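PDB 4WY8: esterase from Rhizomucor miehei CAU432, which hydrolyses carboxylic ester bonds, probably through a serine nucleophile carried on an alpha/beta hydrolase fold. Local coordinates for residues Val194-Phe199 with Cys238-Ser243. Sequence-based numbering, arbitrary orientation.
Sequences VTDDNF and CPLKAS
Asp-196 and Cys-238 are the nearest pair of CA atoms across the segments, 4.6 Å apart, where the loop after strand 188-191 runs past the residue just before the 3-10 turn 239-241. One backbone bond joins the segments: Leu-240 N donates to Thr-195 O over 3.0 Å, with an N-H...O angle of 156° and the donor in the carbonyl plane. Thr-195 O is also touched by Leu-240 CB at 3.1 Å and Pro-239 CD at 3.6 Å. The Leu-240 side chain crosses that of Asp-196 at about a right angle, its CD2 3.7 Å from Asp-196 CB.

Lys-241 spans the gap with an extended chain that bends only at its last torsion, bringing NZ to both carboxylates. NZ forms salt bridges with Asp-196 OD1 at 2.8 Å and Asp-197 OD1 at 2.7 Å, each on the syn side but 21° and 34° out of the respective carboxylate planes; the three side chains make a salt-bridge network. Asp-196 OD1 additionally takes a weak bond from Asp-197 N.

Glu-266 of helix 264-276 accepts from Thr-195 N and Asp-196 N. One ammonium shared by two adjacent acids would offset their mutual repulsion, consistent with both being ionised, and clamps the loop to the turn alongside the backbone bond.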
ATOM      1  N   VAL A 194     -10.638  -4.961 -14.085  1.00  9.56           N
ATOM      2  CA  VAL A 194     -11.431  -6.059 -14.609  1.00 14.09           C
ATOM      3  C   VAL A 194     -10.469  -7.039 -15.277  1.00 13.87           C
ATOM      4  O   VAL A 194      -9.674  -6.634 -16.128  1.00 11.67           O
ATOM      5  CB  VAL A 194     -12.479  -5.585 -15.657  1.00 18.16           C
ATOM      6  CG1 VAL A 194     -13.415  -6.741 -16.043  1.00 12.51           C
ATOM      7  CG2 VAL A 194     -13.252  -4.396 -15.145  1.00 14.48           C
ATOM      8  N   THR A 195     -10.487  -8.306 -14.863  1.00 14.60           N
ATOM      9  CA  THR A 195      -9.589  -9.297 -15.453  1.00 12.28           C
ATOM     10  C   THR A 195     -10.305 -10.567 -15.905  1.00 17.47           C
ATOM     11  O   THR A 195      -9.670 -11.457 -16.468  1.00 16.65           O
ATOM     12  CB  THR A 195      -8.481  -9.745 -14.489  1.00 13.65           C
ATOM     13  OG1 THR A 195      -9.060 -10.485 -13.406  1.00 13.30           O
ATOM     14  CG2 THR A 195      -7.690  -8.568 -13.965  1.00 10.76           C
ATOM     15  N   ASP A 196     -11.599 -10.688 -15.618  1.00 13.63           N
ATOM     16  CA  ASP A 196     -12.315 -11.905 -15.977  1.00 14.49           C
ATOM     17  C   ASP A 196     -13.803 -11.622 -16.162  1.00 21.38           C
ATOM     18  O   ASP A 196     -14.265 -10.481 -15.979  1.00 18.60           O
ATOM     19  CB  ASP A 196     -12.085 -13.006 -14.922  1.00 16.53           C
ATOM     20  CG  ASP A 196     -12.194 -14.427 -15.512  1.00 21.09           C
ATOM     21  OD1 ASP A 196     -12.150 -14.562 -16.758  1.00 18.20           O
ATOM     22  OD2 ASP A 196     -12.244 -15.417 -14.739  1.00 19.37           O
ATOM     23  N   ASP A 197     -14.539 -12.648 -16.592  1.00 21.03           N
ATOM     24  CA  ASP A 197     -15.971 -12.518 -16.809  1.00 16.88           C
ATOM     25  C   ASP A 197     -16.734 -13.548 -15.984  1.00 19.93           C
ATOM     26  O   ASP A 197     -17.826 -13.968 -16.354  1.00 21.29           O
ATOM     27  CB  ASP A 197     -16.313 -12.653 -18.297  1.00 22.67           C
ATOM     28  CG  ASP A 197     -16.166 -14.098 -18.817  1.00 22.05           C
ATOM     29  OD1 ASP A 197     -15.369 -14.885 -18.254  1.00 15.83           O
ATOM     30  OD2 ASP A 197     -16.869 -14.445 -19.790  1.00 25.66           O
ATOM     31  N   ASN A 198     -16.146 -14.030 -14.905  1.00 18.68           N
ATOM     32  CA  ASN A 198     -16.939 -14.875 -14.036  1.00 18.28           C
ATOM     33  C   ASN A 198     -17.683 -13.995 -13.032  1.00 23.25           C
ATOM     34  O   ASN A 198     -17.068 -13.384 -12.140  1.00 18.59           O
ATOM     35  CB  ASN A 198     -16.080 -15.913 -13.329  1.00 17.58           C
ATOM     36  CG  ASN A 198     -16.901 -16.817 -12.429  1.00 22.69           C
ATOM     37  OD1 ASN A 198     -18.125 -16.671 -12.330  1.00 21.79           O
ATOM     38  ND2 ASN A 198     -16.232 -17.743 -11.753  1.00 19.66           N
ATOM     39  N   PHE A 199     -19.007 -13.939 -13.180  1.00 22.03           N
ATOM     40  CA  PHE A 199     -19.822 -13.056 -12.353  1.00 21.53           C
ATOM     41  C   PHE A 199     -20.335 -13.753 -11.112  1.00 19.34           C
ATOM     42  O   PHE A 199     -21.298 -13.292 -10.483  1.00 18.25           O
ATOM     43  CB  PHE A 199     -21.004 -12.495 -13.149  1.00 16.38           C
ATOM     44  CG  PHE A 199     -20.603 -11.856 -14.436  1.00 18.33           C
ATOM     45  CD1 PHE A 199     -19.731 -10.773 -14.437  1.00 17.64           C
ATOM     46  CD2 PHE A 199     -21.150 -12.279 -15.636  1.00 21.35           C
ATOM     47  CE1 PHE A 199     -19.360 -10.160 -15.619  1.00 17.64           C
ATOM     48  CE2 PHE A 199     -20.793 -11.673 -16.831  1.00 20.42           C
ATOM     49  CZ  PHE A 199     -19.897 -10.606 -16.826  1.00 18.64           C
ATOM     50  N   CYS A 238     -10.047 -10.853 -21.234  1.00 13.39           N
ATOM     51  CA  CYS A 238      -9.985 -11.340 -19.860  1.00 18.92           C
ATOM     52  C   CYS A 238      -8.598 -11.917 -19.622  1.00 18.14           C
ATOM     53  O   CYS A 238      -8.362 -13.101 -19.849  1.00 16.66           O
ATOM     54  CB  CYS A 238     -11.051 -12.403 -19.606  1.00 16.20           C
ATOM     55  SG  CYS A 238     -12.758 -11.847 -19.983  1.00 20.11           S
ATOM     56  N   PRO A 239      -7.662 -11.066 -19.185  1.00 18.69           N
ATOM     57  CA  PRO A 239      -6.273 -11.511 -19.023  1.00 16.11           C
ATOM     58  C   PRO A 239      -6.091 -12.561 -17.930  1.00 15.14           C
ATOM     59  O   PRO A 239      -5.037 -13.191 -17.895  1.00 16.18           O
ATOM     60  CB  PRO A 239      -5.528 -10.219 -18.662  1.00 16.08           C
ATOM     61  CG  PRO A 239      -6.610  -9.263 -18.155  1.00 14.30           C
ATOM     62  CD  PRO A 239      -7.832  -9.619 -18.950  1.00 14.92           C
ATOM     63  N   LEU A 240      -7.082 -12.770 -17.070  1.00 15.16           N
ATOM     64  CA  LEU A 240      -6.981 -13.827 -16.054  1.00 14.89           C
ATOM     65  C   LEU A 240      -7.005 -15.227 -16.659  1.00 17.56           C
ATOM     66  O   LEU A 240      -6.521 -16.192 -16.049  1.00 19.11           O
ATOM     67  CB  LEU A 240      -8.109 -13.698 -15.041  1.00 16.00           C
ATOM     68  CG  LEU A 240      -8.105 -14.649 -13.838  1.00 19.25           C
ATOM     69  CD1 LEU A 240      -6.789 -14.579 -13.035  1.00 15.67           C
ATOM     70  CD2 LEU A 240      -9.317 -14.372 -12.964  1.00 14.69           C
ATOM     71  N   LYS A 241      -7.563 -15.340 -17.860  1.00 18.12           N
ATOM     72  CA  LYS A 241      -7.636 -16.631 -18.548  1.00 20.14           C
ATOM     73  C   LYS A 241      -6.289 -16.973 -19.206  1.00 20.86           C
ATOM     74  O   LYS A 241      -6.114 -18.068 -19.739  1.00 23.12           O
ATOM     75  CB  LYS A 241      -8.738 -16.614 -19.622  1.00 16.54           C
ATOM     76  CG  LYS A 241     -10.149 -16.225 -19.145  1.00 16.74           C
ATOM     77  CD  LYS A 241     -11.160 -16.391 -20.311  1.00 22.77           C
ATOM     78  CE  LYS A 241     -12.535 -15.790 -19.993  1.00 19.27           C
ATOM     79  NZ  LYS A 241     -13.109 -16.327 -18.726  1.00 19.42           N
ATOM     80  N   ALA A 242      -5.344 -16.032 -19.189  1.00 17.23           N
ATOM     81  CA  ALA A 242      -4.037 -16.283 -19.798  1.00 20.36           C
ATOM     82  C   ALA A 242      -3.281 -17.374 -19.050  1.00 19.22           C
ATOM     83  O   ALA A 242      -3.459 -17.559 -17.844  1.00 19.92           O
ATOM     84  CB  ALA A 242      -3.204 -15.002 -19.834  1.00 17.56           C
ATOM     85  N   SER A 243      -2.433 -18.095 -19.769  1.00 17.50           N
ATOM     86  CA  SER A 243      -1.557 -19.067 -19.124  1.00 24.03           C
ATOM     87  C   SER A 243      -0.379 -18.340 -18.484  1.00 18.89           C
ATOM     88  O   SER A 243      -0.077 -17.193 -18.842  1.00 21.10           O
ATOM     89  CB  SER A 243      -1.040 -20.071 -20.138  1.00 20.81           C
ATOM     90  OG  SER A 243      -0.134 -19.404 -20.998  1.00 21.48           O
TER